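Local coordinates for phosphoinositide 3-kinase adapter protein 1 (Homo sapiens, PDB 5FOR) that links B-cell receptor and Toll-like receptor signalling to the phosphoinositide 3-kinase pathway, this piece being its TIR domain, at residues E18-Y23 / E128-A133; T26-L29 / Q33-S36; L40-G45 / A52-L57; V64-S69 / R87-P92; V95-C100 / P113-W118. All coordinates share one frame; numbering follows the deposited sequence.

How the interactions relate
The five contacts sample different layers of one TIR domain, a parallel five-stranded sheet flanked by helices. Interactions 4 and 5 are buried and touch each other through the neighbouring strands 63-68 and 95-99. Interaction 4 is purely apolar, whereas interaction 5 buries an arginine stacked on one tryptophan and edged by another. Interactions 1 and 2 are partly buried, share helix 18-30 and both touch the bound triiodo compound; aromatic packing dominates interaction 1, and backbone carbonyls at the helix end dominate interaction 2. Interaction 3 lies at the surface, where edge strand 40-43 meets helix 52-60 through a weak polar bond. Interaction 1 also reaches interactions 4 and 5, since W20 packs on L67, L98 and C100.

Interaction 1: residues E18-Y23 / E128-A133; sequences EEWCQY and ETYVAA. With I3C (5-amino-2,4,6-triiodobenzene-1,3-dicarboxylic acid), chain C.
Segments 18-23 and 128-133 stay well apart, their nearest CA atoms being Y23 and Y130 at 10.9 Å, and aromatic side chains span the gap. Y130 carries the contact: with CG anti to its carbonyl carbon (chi1 -64°), its ring reaches across to the first helix and lies at about a right angle to both W20 and Y23. Its CE2 meets the edge of the Y23 ring near that ring's plane, Y130 CE2 to Y23 CE2 measuring 4.0 Å. Farther out, Y130 OH abuts the benzene end of the indole, 3.7 Å from W20 CH2. W20 and Y130 both also rest on L98 of strand 95-99, which places the cluster on one face of the TIR-domain sheet. V131 points elsewhere, its CG2 3.3 Å from O9 of the triiodo ligand. The hydroxyl of Y130 is hydrogen-bonded to T122 O and makes only a packing contact with W20. The two segments thus meet through aromatic surfaces alone, and L27 further along helix 18-30 adds aliphatic packing.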
# COMPACT_ATOMS: atom_id res chain seq x y z
N GLU A 18 1.62 3.92 11.29
CA GLU A 18 0.76 5.10 11.34
C GLU A 18 1.40 6.42 10.88
O GLU A 18 0.82 7.17 10.11
CB GLU A 18 0.25 5.27 12.78
CG GLU A 18 -0.67 6.43 12.99
CD GLU A 18 -2.00 6.19 12.32
OE1 GLU A 18 -2.59 5.13 12.60
OE2 GLU A 18 -2.44 7.04 11.52
N GLU A 19 2.59 6.71 11.38
CA GLU A 19 3.27 7.95 11.04
C GLU A 19 3.80 7.96 9.61
O GLU A 19 3.80 9.01 8.97
CB GLU A 19 4.39 8.22 12.05
CG GLU A 19 3.89 8.04 13.48
CD GLU A 19 4.95 8.26 14.54
OE1 GLU A 19 5.66 9.28 14.47
OE2 GLU A 19 5.04 7.41 15.47
N TRP A 20 4.24 6.80 9.10
CA TRP A 20 4.63 6.73 7.69
C TRP A 20 3.43 7.06 6.82
O TRP A 20 3.57 7.63 5.75
CB TRP A 20 5.18 5.35 7.32
CG TRP A 20 6.63 5.36 7.47
CD1 TRP A 20 7.36 4.77 8.47
CD2 TRP A 20 7.57 6.06 6.64
NE1 TRP A 20 8.70 5.04 8.30
CE2 TRP A 20 8.86 5.82 7.19
CE3 TRP A 20 7.45 6.85 5.50
CZ2 TRP A 20 10.01 6.36 6.63
CZ3 TRP A 20 8.60 7.38 4.93
CH2 TRP A 20 9.87 7.12 5.50
N CYS A 21 2.26 6.67 7.28
CA CYS A 21 1.07 6.87 6.52
C CYS A 21 0.72 8.38 6.53
O CYS A 21 0.32 8.91 5.51
CB CYS A 21 -0.09 6.01 7.06
SG CYS A 21 -1.65 6.41 6.23
N GLN A 22 0.94 9.07 7.65
CA GLN A 22 0.46 10.45 7.70
C GLN A 22 1.51 11.22 6.89
O GLN A 22 1.18 12.17 6.19
CB GLN A 22 0.36 11.10 9.08
CG GLN A 22 0.68 10.34 10.30
CD GLN A 22 -0.09 10.81 11.52
OE1 GLN A 22 0.40 10.69 12.68
NE2 GLN A 22 -1.41 10.99 11.31
N TYR A 23 2.77 10.79 6.99
CA TYR A 23 3.85 11.41 6.22
C TYR A 23 3.55 11.43 4.73
O TYR A 23 3.71 12.47 4.09
CB TYR A 23 5.21 10.73 6.44
CG TYR A 23 6.26 11.28 5.47
CD1 TYR A 23 6.71 12.58 5.59
CD2 TYR A 23 6.75 10.52 4.41
CE1 TYR A 23 7.64 13.12 4.69
CE2 TYR A 23 7.68 11.06 3.51
CZ TYR A 23 8.12 12.36 3.65
OH TYR A 23 9.04 12.93 2.78
N GLU A 128 11.16 12.83 -3.71
CA GLU A 128 10.87 12.85 -5.15
C GLU A 128 10.72 11.42 -5.65
O GLU A 128 9.97 11.17 -6.59
CB GLU A 128 11.95 13.59 -5.95
CG GLU A 128 13.32 13.65 -5.28
CD GLU A 128 13.54 14.92 -4.49
OE1 GLU A 128 13.46 16.01 -5.10
OE2 GLU A 128 13.80 14.85 -3.27
N THR A 129 11.45 10.49 -5.05
CA THR A 129 11.30 9.08 -5.41
C THR A 129 9.91 8.55 -5.04
O THR A 129 9.27 7.86 -5.83
CB THR A 129 12.40 8.24 -4.75
OG1 THR A 129 13.67 8.75 -5.18
CG2 THR A 129 12.26 6.74 -5.10
N TYR A 130 9.42 8.91 -3.86
CA TYR A 130 8.10 8.46 -3.41
C TYR A 130 6.99 8.89 -4.37
O TYR A 130 6.16 8.08 -4.79
CB TYR A 130 7.80 8.99 -2.01
CG TYR A 130 8.72 8.49 -0.93
CD1 TYR A 130 9.19 7.19 -0.94
CD2 TYR A 130 9.11 9.32 0.10
CE1 TYR A 130 10.05 6.72 0.06
CE2 TYR A 130 9.97 8.87 1.11
CZ TYR A 130 10.43 7.55 1.08
OH TYR A 130 11.26 7.08 2.08
N VAL A 131 7.01 10.18 -4.73
CA VAL A 131 5.98 10.74 -5.60
C VAL A 131 6.10 10.22 -7.04
O VAL A 131 5.09 9.92 -7.67
CB VAL A 131 6.02 12.29 -5.59
CG1 VAL A 131 5.65 12.83 -4.22
CG2 VAL A 131 7.38 12.78 -6.02
N ALA A 132 7.33 10.13 -7.56
CA ALA A 132 7.54 9.56 -8.90
C ALA A 132 6.97 8.15 -8.97
O ALA A 132 6.43 7.78 -10.01
CB ALA A 132 9.02 9.56 -9.28
N ALA A 133 7.05 7.40 -7.87
CA ALA A 133 6.51 6.04 -7.89
C ALA A 133 4.99 6.04 -7.97
O ALA A 133 4.43 5.34 -8.82
CB ALA A 133 6.99 5.21 -6.67
I3 I3C C . 6.31 18.65 -9.20
I2 I3C C . 5.57 20.78 -3.45
I1 I3C C . 8.03 15.45 -3.93
O8 I3C C . 6.81 15.57 -8.42
O9 I3C C . 8.70 15.52 -7.31
C10 I3C C . 6.92 17.97 -2.78
N13 I3C C . 5.42 20.78 -6.73
C1 I3C C . 7.10 17.13 -6.58
C6 I3C C . 6.50 18.39 -7.14
C5 I3C C . 6.03 19.50 -6.25
C4 I3C C . 6.18 19.33 -4.80
C3 I3C C . 6.76 18.10 -4.25
C2 I3C C . 7.23 17.01 -5.10
C7 I3C C . 7.57 16.01 -7.50
O11 I3C C . 8.04 18.24 -2.31
O12 I3C C . 5.96 17.61 -2.08

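Interaction 2: residues T26-L29 / Q33-S36; sequences TLFL and QVRS. With I3C (5-amino-2,4,6-triiodobenzene-1,3-dicarboxylic acid), chain C.
The C-terminal end of helix 18-30 and the loop that leads on to strand 40-43 meet within the first beta-alpha-beta crossover of the TIR domain. The chain doubles back so sharply that L29 CA and R35 CA are 4.2 Å apart. Two carbonyls of the last helical turn receive the loop. F28 O faces V34 CG2 at 3.1 Å, and R35 CA sends a CH···O contact to the same F28 O at 3.3 Å; R35 N is close but badly angled for a bond. V34 CG2 also sits against F28 CB, 3.9 Å away, and both side chains lean on V134 of helix 127-134. R35 folds around L29 O: its chain runs extended from CG to NE, CG anti to the backbone N (chi1 162°), and the turn at its far end brings NH1 back. On the ligand side, L27 CD1 packs 3.4 Å from O12 of the triiodo compound; Q33 lines this pocket too, but its modelled link to the ligand is doubtful. The hydrogen bond from R35 NH1 to L29 O, 157° at the hydrogen and close to the guanidinium plane, measures 2.5 Å, shorter than usual and so of doubtful exact length.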
# COMPACT_ATOMS: atom_id res chain seq x y z
N THR A 26 0.58 13.79 3.61
CA THR A 26 0.95 15.20 3.52
C THR A 26 1.86 15.44 2.33
O THR A 26 1.78 16.46 1.67
CB THR A 26 1.67 15.75 4.78
OG1 THR A 26 3.05 15.37 4.75
CG2 THR A 26 1.02 15.23 6.04
N LEU A 27 2.74 14.49 2.06
CA LEU A 27 3.61 14.66 0.91
C LEU A 27 2.82 14.62 -0.40
O LEU A 27 3.07 15.43 -1.31
CB LEU A 27 4.69 13.58 0.92
CG LEU A 27 5.45 13.46 -0.39
CD1 LEU A 27 6.39 14.68 -0.48
CD2 LEU A 27 6.25 12.15 -0.39
N PHE A 28 1.87 13.70 -0.50
CA PHE A 28 1.10 13.50 -1.73
C PHE A 28 0.17 14.67 -2.01
O PHE A 28 -0.09 14.98 -3.15
CB PHE A 28 0.30 12.20 -1.69
CG PHE A 28 1.14 10.97 -1.79
CD1 PHE A 28 2.44 11.06 -2.27
CD2 PHE A 28 0.65 9.73 -1.39
CE1 PHE A 28 3.26 9.92 -2.34
CE2 PHE A 28 1.44 8.60 -1.46
CZ PHE A 28 2.75 8.69 -1.94
N LEU A 29 -0.34 15.29 -0.95
CA LEU A 29 -1.18 16.45 -1.06
C LEU A 29 -0.39 17.71 -1.33
O LEU A 29 -0.96 18.73 -1.73
CB LEU A 29 -2.01 16.60 0.20
CG LEU A 29 -2.95 15.44 0.47
CD1 LEU A 29 -3.59 15.62 1.82
CD2 LEU A 29 -4.00 15.31 -0.67
N GLN A 33 2.07 16.38 -8.92
CA GLN A 33 1.72 15.20 -9.74
C GLN A 33 0.50 14.45 -9.25
O GLN A 33 -0.14 13.73 -10.02
CB GLN A 33 2.87 14.19 -9.86
CG GLN A 33 4.06 14.70 -10.61
CD GLN A 33 4.93 15.48 -9.67
OE1 GLN A 33 4.48 16.50 -9.18
NE2 GLN A 33 6.17 15.03 -9.42
N VAL A 34 0.17 14.60 -7.97
CA VAL A 34 -0.84 13.75 -7.36
C VAL A 34 -1.78 14.49 -6.40
O VAL A 34 -2.82 13.94 -6.05
CB VAL A 34 -0.17 12.52 -6.62
CG1 VAL A 34 0.68 11.69 -7.56
CG2 VAL A 34 0.66 12.99 -5.46
N ARG A 35 -1.42 15.70 -5.97
CA ARG A 35 -2.26 16.51 -5.07
C ARG A 35 -3.72 16.49 -5.51
O ARG A 35 -4.63 16.35 -4.69
CB ARG A 35 -1.73 17.96 -5.03
CG ARG A 35 -2.67 19.02 -4.51
CD ARG A 35 -1.98 20.38 -4.28
NE ARG A 35 -2.88 21.38 -3.69
CZ ARG A 35 -3.24 21.41 -2.40
NH1 ARG A 35 -2.76 20.52 -1.53
NH2 ARG A 35 -4.07 22.35 -1.96
N SER A 36 -3.93 16.59 -6.82
CA SER A 36 -5.27 16.67 -7.40
C SER A 36 -6.07 15.36 -7.31
O SER A 36 -7.28 15.37 -7.51
CB SER A 36 -5.16 17.12 -8.86
OG SER A 36 -4.27 16.28 -9.58
I3 I3C C . 6.31 18.65 -9.20
I2 I3C C . 5.57 20.78 -3.45
I1 I3C C . 8.03 15.45 -3.93
O8 I3C C . 6.81 15.57 -8.42
O9 I3C C . 8.70 15.52 -7.31
C10 I3C C . 6.92 17.97 -2.78
N13 I3C C . 5.42 20.78 -6.73
C1 I3C C . 7.10 17.13 -6.58
C6 I3C C . 6.50 18.39 -7.14
C5 I3C C . 6.03 19.50 -6.25
C4 I3C C . 6.18 19.33 -4.80
C3 I3C C . 6.76 18.10 -4.25
C2 I3C C . 7.23 17.01 -5.10
C7 I3C C . 7.57 16.01 -7.50
O11 I3C C . 8.04 18.24 -2.31
O12 I3C C . 5.96 17.61 -2.08

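Interaction 3: residues L40-G45 / A52-L57; sequences LTHRLG and AEDLSL
A trans chi1 (-172°) swings the H42 imidazole off strand 40-43 toward D54, whose own side chain leaves helix 52-60 in the direction of the strand. Strand, connecting loop and helix form the first half of a beta-alpha-beta crossover; in TIR nomenclature the loop occupies the BB-loop position. The backbones are held apart, H42 CA and D54 CA lying 7.9 Å from each other, and the two side chains bridge that distance at the domain surface. They cross at about a right angle, the imidazole and carboxylate planes 86° apart. D54 OD2 comes in at the ring edge, near the imidazole plane, and also lies 3.4 Å from H42 CD2, so it sits between a nitrogen and a carbon of the ring. A carboxylate this near would be expected to favour a protonated imidazole, though a bent bond would limit the effect. Around the pair, F58 meets the H42 ring edge-to-face and F50 touches it, while the H42 backbone is hydrogen-bonded to I11 and Y13 of strand 9-13. The joining bond, H42 NE2 to D54 OD2, is weak: 3.2 Å long, with only 125° at the hydrogen.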
# COMPACT_ATOMS: atom_id res chain seq x y z
N LEU A 40 -6.99 8.16 -0.36
CA LEU A 40 -7.60 7.57 0.82
C LEU A 40 -6.61 6.63 1.53
O LEU A 40 -5.55 6.29 0.98
CB LEU A 40 -8.86 6.81 0.42
CG LEU A 40 -10.21 7.52 0.26
CD1 LEU A 40 -10.10 9.04 0.11
CD2 LEU A 40 -10.99 6.88 -0.90
N THR A 41 -6.96 6.21 2.75
CA THR A 41 -6.14 5.30 3.55
C THR A 41 -7.00 4.23 4.20
O THR A 41 -8.14 4.49 4.56
CB THR A 41 -5.40 6.04 4.67
OG1 THR A 41 -6.32 6.37 5.70
CG2 THR A 41 -4.73 7.29 4.17
N HIS A 42 -6.48 3.02 4.35
CA HIS A 42 -7.20 2.00 5.10
C HIS A 42 -6.30 1.34 6.14
O HIS A 42 -5.28 0.71 5.81
CB HIS A 42 -7.79 0.90 4.20
CG HIS A 42 -8.69 -0.04 4.95
ND1 HIS A 42 -8.25 -1.25 5.45
CD2 HIS A 42 -9.97 0.08 5.36
CE1 HIS A 42 -9.23 -1.84 6.11
NE2 HIS A 42 -10.29 -1.05 6.07
N ARG A 43 -6.67 1.45 7.41
CA ARG A 43 -5.85 0.86 8.43
C ARG A 43 -6.29 -0.58 8.69
O ARG A 43 -7.46 -0.84 8.93
CB ARG A 43 -5.89 1.69 9.71
CG ARG A 43 -5.78 0.82 10.94
CD ARG A 43 -6.13 1.56 12.19
NE ARG A 43 -5.44 2.84 12.22
CZ ARG A 43 -5.12 3.45 13.35
NH1 ARG A 43 -5.45 2.91 14.52
NH2 ARG A 43 -4.47 4.61 13.32
N LEU A 44 -5.34 -1.51 8.64
CA LEU A 44 -5.61 -2.94 8.84
C LEU A 44 -5.37 -3.38 10.26
O LEU A 44 -4.22 -3.37 10.73
CB LEU A 44 -4.72 -3.80 7.93
CG LEU A 44 -5.13 -4.04 6.48
CD1 LEU A 44 -4.32 -5.19 5.94
CD2 LEU A 44 -6.65 -4.31 6.34
N GLY A 45 -6.46 -3.81 10.91
CA GLY A 45 -6.42 -4.57 12.15
C GLY A 45 -6.01 -3.76 13.35
O GLY A 45 -5.66 -2.59 13.21
N ALA A 52 -18.72 -2.58 4.33
CA ALA A 52 -19.16 -2.66 2.94
C ALA A 52 -18.44 -1.61 2.08
O ALA A 52 -17.79 -1.95 1.09
CB ALA A 52 -20.67 -2.48 2.85
N GLU A 53 -18.53 -0.35 2.49
CA GLU A 53 -17.92 0.76 1.76
C GLU A 53 -16.40 0.65 1.67
O GLU A 53 -15.78 1.25 0.80
CB GLU A 53 -18.31 2.10 2.40
N ASP A 54 -15.81 -0.13 2.57
CA ASP A 54 -14.35 -0.27 2.65
C ASP A 54 -13.78 -1.24 1.61
O ASP A 54 -13.07 -0.82 0.70
CB ASP A 54 -13.92 -0.74 4.04
CG ASP A 54 -13.69 0.41 4.99
OD1 ASP A 54 -13.88 1.57 4.57
OD2 ASP A 54 -13.31 0.14 6.15
N LEU A 55 -14.09 -2.53 1.77
CA LEU A 55 -13.57 -3.57 0.88
C LEU A 55 -13.88 -3.25 -0.60
O LEU A 55 -13.25 -3.75 -1.53
CB LEU A 55 -14.15 -4.93 1.29
CG LEU A 55 -15.46 -4.89 2.12
CD1 LEU A 55 -16.79 -4.98 1.30
CD2 LEU A 55 -15.44 -5.92 3.25
N SER A 56 -14.87 -2.38 -0.79
CA SER A 56 -15.10 -1.72 -2.06
C SER A 56 -13.83 -1.04 -2.52
O SER A 56 -13.27 -1.39 -3.55
CB SER A 56 -16.24 -0.70 -1.95
OG SER A 56 -16.76 -0.34 -3.22
N LEU A 57 -13.38 -0.06 -1.72
CA LEU A 57 -12.19 0.75 -2.00
C LEU A 57 -10.98 -0.08 -2.39
O LEU A 57 -10.26 0.27 -3.31
CB LEU A 57 -11.85 1.63 -0.79

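Interaction 4: residues V64-S69 / R87-P92; sequences VVVLLS and RAFHPP
V66 CG2 sits almost squarely over one face of the F89 ring, 4.0 Å from its centroid and 9° off the ring normal, a CH-pi contact. V64, two residues earlier on the same side of the strand, adds CG1 at 3.8 Å from F89 CE1, and its other methyl, V64 CG2, lies 4.1 Å from A88 O. Both valines set CG1 anti to the backbone N, and F89 turns CG anti to its carbonyl carbon (chi1 -60°), which carries the ring in toward the strand. Strand 63-68 is the central one of the parallel TIR-domain sheet, and F89 is the first residue past helix 82-88 to leave helical backbone angles, at the centre of an inverse gamma turn. The ring lies between the end of this helix and the sheet. Farther out, F58 of helix 52-60 touches both A88 and F89, and F112 meets the F89 ring at a slant. Backbone bonds from V64 and V66 to V96 fix the strand beside 95-99, and V66 packs on V95 there.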
# COMPACT_ATOMS: atom_id res chain seq x y z
N VAL A 64 -2.35 1.16 -5.38
CA VAL A 64 -2.26 0.81 -3.97
C VAL A 64 -0.85 1.03 -3.51
O VAL A 64 0.11 0.66 -4.19
CB VAL A 64 -2.71 -0.64 -3.68
CG1 VAL A 64 -2.58 -0.92 -2.19
CG2 VAL A 64 -4.15 -0.83 -4.06
N VAL A 65 -0.72 1.65 -2.35
CA VAL A 65 0.56 1.83 -1.71
C VAL A 65 0.50 0.99 -0.45
O VAL A 65 -0.33 1.25 0.42
CB VAL A 65 0.88 3.31 -1.41
CG1 VAL A 65 2.24 3.44 -0.71
CG2 VAL A 65 0.84 4.14 -2.71
N VAL A 66 1.37 -0.01 -0.38
CA VAL A 66 1.41 -0.95 0.76
C VAL A 66 2.53 -0.59 1.73
O VAL A 66 3.72 -0.64 1.37
CB VAL A 66 1.57 -2.43 0.27
CG1 VAL A 66 1.35 -3.39 1.41
CG2 VAL A 66 0.61 -2.72 -0.88
N LEU A 67 2.17 -0.22 2.96
CA LEU A 67 3.24 0.03 3.93
C LEU A 67 3.59 -1.32 4.56
O LEU A 67 2.83 -1.86 5.35
CB LEU A 67 2.85 1.08 4.99
CG LEU A 67 2.38 2.44 4.44
CD1 LEU A 67 2.51 3.53 5.48
CD2 LEU A 67 3.13 2.84 3.20
N LEU A 68 4.73 -1.86 4.16
CA LEU A 68 5.14 -3.18 4.64
C LEU A 68 5.75 -3.09 6.02
O LEU A 68 6.96 -2.96 6.15
CB LEU A 68 6.13 -3.81 3.68
CG LEU A 68 6.23 -5.32 3.73
CD1 LEU A 68 4.86 -5.88 3.37
CD2 LEU A 68 7.29 -5.80 2.76
N SER A 69 4.91 -3.13 7.04
CA SER A 69 5.37 -3.25 8.42
C SER A 69 5.20 -4.69 8.94
O SER A 69 4.51 -5.49 8.31
CB SER A 69 4.58 -2.27 9.32
OG SER A 69 3.18 -2.45 9.15
N ARG A 87 -6.25 -10.06 -4.72
CA ARG A 87 -7.12 -9.67 -5.85
C ARG A 87 -6.96 -8.13 -5.81
O ARG A 87 -6.82 -7.52 -6.86
CB ARG A 87 -8.64 -10.15 -5.75
CG ARG A 87 -9.71 -9.82 -6.97
CD ARG A 87 -9.56 -10.74 -8.26
NE ARG A 87 -10.56 -11.82 -8.52
CZ ARG A 87 -11.19 -11.92 -9.71
NH1 ARG A 87 -10.85 -11.03 -10.67
NH2 ARG A 87 -12.04 -12.91 -10.00
N ALA A 88 -6.81 -7.54 -4.61
CA ALA A 88 -6.59 -6.07 -4.43
C ALA A 88 -5.22 -5.56 -4.93
O ALA A 88 -5.11 -4.52 -5.58
CB ALA A 88 -6.76 -5.69 -2.95
N PHE A 89 -4.17 -6.30 -4.59
CA PHE A 89 -2.80 -5.88 -4.90
C PHE A 89 -2.41 -6.37 -6.27
O PHE A 89 -1.47 -7.16 -6.43
CB PHE A 89 -1.81 -6.40 -3.86
CG PHE A 89 -2.08 -5.93 -2.46
CD1 PHE A 89 -2.97 -4.89 -2.22
CD2 PHE A 89 -1.43 -6.54 -1.39
CE1 PHE A 89 -3.20 -4.46 -0.92
CE2 PHE A 89 -1.65 -6.11 -0.11
CZ PHE A 89 -2.54 -5.08 0.13
N HIS A 90 -3.17 -5.91 -7.25
CA HIS A 90 -3.10 -6.41 -8.61
C HIS A 90 -3.73 -5.37 -9.53
O HIS A 90 -4.65 -4.67 -9.10
CB HIS A 90 -3.82 -7.74 -8.72
CG HIS A 90 -3.83 -8.30 -10.10
ND1 HIS A 90 -2.78 -9.05 -10.60
CD2 HIS A 90 -4.73 -8.19 -11.10
CE1 HIS A 90 -3.05 -9.40 -11.85
NE2 HIS A 90 -4.22 -8.88 -12.17
N PRO A 91 -3.22 -5.22 -10.77
CA PRO A 91 -2.01 -5.82 -11.34
C PRO A 91 -0.70 -5.21 -10.80
O PRO A 91 -0.75 -4.14 -10.17
CB PRO A 91 -2.18 -5.56 -12.85
CG PRO A 91 -3.01 -4.35 -12.94
CD PRO A 91 -3.93 -4.39 -11.75
N PRO A 92 0.45 -5.87 -11.03
CA PRO A 92 1.66 -5.45 -10.31
C PRO A 92 2.14 -4.04 -10.63
O PRO A 92 2.77 -3.43 -9.76
CB PRO A 92 2.71 -6.48 -10.74
CG PRO A 92 2.23 -6.98 -12.05
CD PRO A 92 0.73 -7.00 -11.92

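Interaction 5: residues V95-C100 / P113-W118; sequences VVRLLC and PDWAHW
W115, in a short 3-10 segment, receives R97 on both its ring and its backbone. R97 CG sits between the backbone N and the carbonyl carbon (chi1 71°), and the chain then runs extended to NE, laying the guanidinium flat on the indole. The planes are only 5° apart, with R97 CZ 3.5 Å from the centroid of the five-membered ring in a cation-pi stack. R97 NH1 also donates to W115 O at 2.7 Å and 171°, a nearly straight bond with the oxygen in the guanidinium plane. That oxygen takes a second bond, from W118 N at 3.2 Å, arriving on the other face of the carbonyl plane, so one oxygen serves both the turn and the arginine. The indole NE1 itself bonds to D104. This segment leads into strand 119-121, which closes the parallel TIR-domain sheet beside strand 95-99, and the R97 backbone is hydrogen-bonded there to Q119 and L121. Past A116 and H117, W118 turns back onto the strand. V95 CG1 lies over its six-membered ring, 3.5 Å from the centroid, while W115 CA approaches the opposite face. The buried charge has a further partner in E120, which forms a salt bridge with R97 NE.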
# COMPACT_ATOMS: atom_id res chain seq x y z
N VAL A 95 0.99 -1.39 -8.13
CA VAL A 95 1.27 -1.59 -6.71
C VAL A 95 2.62 -1.06 -6.28
O VAL A 95 3.65 -1.32 -6.92
CB VAL A 95 1.15 -3.07 -6.29
CG1 VAL A 95 1.32 -3.23 -4.72
CG2 VAL A 95 -0.14 -3.63 -6.76
N VAL A 96 2.62 -0.33 -5.17
CA VAL A 96 3.84 0.20 -4.60
C VAL A 96 3.97 -0.28 -3.18
O VAL A 96 2.99 -0.30 -2.42
CB VAL A 96 3.86 1.75 -4.67
CG1 VAL A 96 5.18 2.30 -4.12
CG2 VAL A 96 3.69 2.17 -6.12
N ARG A 97 5.17 -0.67 -2.80
CA ARG A 97 5.36 -1.07 -1.41
C ARG A 97 6.44 -0.23 -0.80
O ARG A 97 7.44 0.12 -1.45
CB ARG A 97 5.67 -2.57 -1.27
CG ARG A 97 7.05 -3.04 -1.76
CD ARG A 97 7.25 -4.53 -1.39
NE ARG A 97 8.41 -5.06 -2.08
CZ ARG A 97 8.38 -5.73 -3.23
NH1 ARG A 97 7.22 -6.01 -3.81
NH2 ARG A 97 9.51 -6.12 -3.79
N LEU A 98 6.20 0.16 0.45
CA LEU A 98 7.23 0.82 1.23
C LEU A 98 7.67 -0.12 2.34
O LEU A 98 6.86 -0.59 3.13
CB LEU A 98 6.72 2.14 1.81
CG LEU A 98 7.77 2.70 2.78
CD1 LEU A 98 8.87 3.30 1.96
CD2 LEU A 98 7.19 3.72 3.73
N LEU A 99 8.97 -0.38 2.40
CA LEU A 99 9.52 -1.25 3.44
C LEU A 99 9.65 -0.51 4.74
O LEU A 99 10.52 0.34 4.87
CB LEU A 99 10.89 -1.79 3.03
CG LEU A 99 10.92 -2.57 1.72
CD1 LEU A 99 12.33 -3.07 1.40
CD2 LEU A 99 9.96 -3.71 1.80
N CYS A 100 8.81 -0.85 5.71
CA CYS A 100 8.84 -0.22 7.04
C CYS A 100 9.36 -1.16 8.13
O CYS A 100 8.57 -1.72 8.90
CB CYS A 100 7.44 0.25 7.47
SG CYS A 100 6.70 1.47 6.47
N PRO A 113 2.37 -13.68 -6.00
CA PRO A 113 3.23 -14.26 -7.04
C PRO A 113 3.94 -13.20 -7.89
O PRO A 113 5.07 -13.44 -8.27
CB PRO A 113 2.26 -15.10 -7.88
CG PRO A 113 1.12 -15.38 -6.96
CD PRO A 113 0.98 -14.14 -6.12
N ASP A 114 3.30 -12.06 -8.16
CA ASP A 114 3.94 -10.97 -8.89
C ASP A 114 4.71 -9.96 -8.03
O ASP A 114 4.99 -8.85 -8.48
CB ASP A 114 2.90 -10.20 -9.71
CG ASP A 114 2.41 -10.98 -10.92
OD1 ASP A 114 3.07 -11.98 -11.29
OD2 ASP A 114 1.38 -10.60 -11.51
N TRP A 115 5.06 -10.36 -6.81
CA TRP A 115 5.70 -9.50 -5.80
C TRP A 115 6.93 -8.77 -6.32
O TRP A 115 7.16 -7.59 -6.02
CB TRP A 115 6.09 -10.35 -4.59
CG TRP A 115 6.86 -9.64 -3.48
CD1 TRP A 115 8.22 -9.50 -3.37
CD2 TRP A 115 6.29 -9.00 -2.31
NE1 TRP A 115 8.53 -8.83 -2.20
CE2 TRP A 115 7.39 -8.50 -1.56
CE3 TRP A 115 4.99 -8.82 -1.84
CZ2 TRP A 115 7.19 -7.85 -0.34
CZ3 TRP A 115 4.81 -8.17 -0.65
CH2 TRP A 115 5.90 -7.70 0.10
N ALA A 116 7.74 -9.50 -7.08
CA ALA A 116 8.97 -8.98 -7.62
C ALA A 116 8.72 -7.86 -8.63
O ALA A 116 9.63 -7.12 -8.99
CB ALA A 116 9.75 -10.10 -8.27
N HIS A 117 7.48 -7.71 -9.08
CA HIS A 117 7.24 -6.71 -10.08
C HIS A 117 6.67 -5.42 -9.55
O HIS A 117 6.47 -4.48 -10.31
CB HIS A 117 6.34 -7.28 -11.15
CG HIS A 117 6.98 -8.42 -11.85
ND1 HIS A 117 6.56 -9.72 -11.70
CD2 HIS A 117 8.09 -8.47 -12.63
CE1 HIS A 117 7.35 -10.52 -12.40
NE2 HIS A 117 8.29 -9.78 -12.96
N TRP A 118 6.42 -5.38 -8.24
CA TRP A 118 6.02 -4.14 -7.62
C TRP A 118 7.21 -3.19 -7.62
O TRP A 118 8.39 -3.57 -7.62
CB TRP A 118 5.50 -4.33 -6.18
CG TRP A 118 4.39 -5.31 -6.04
CD1 TRP A 118 3.82 -6.04 -7.03
CD2 TRP A 118 3.73 -5.70 -4.81
NE1 TRP A 118 2.85 -6.86 -6.51
CE2 TRP A 118 2.76 -6.65 -5.16
CE3 TRP A 118 3.84 -5.30 -3.49
CZ2 TRP A 118 1.90 -7.22 -4.22
CZ3 TRP A 118 3.00 -5.87 -2.55
CH2 TRP A 118 2.03 -6.82 -2.92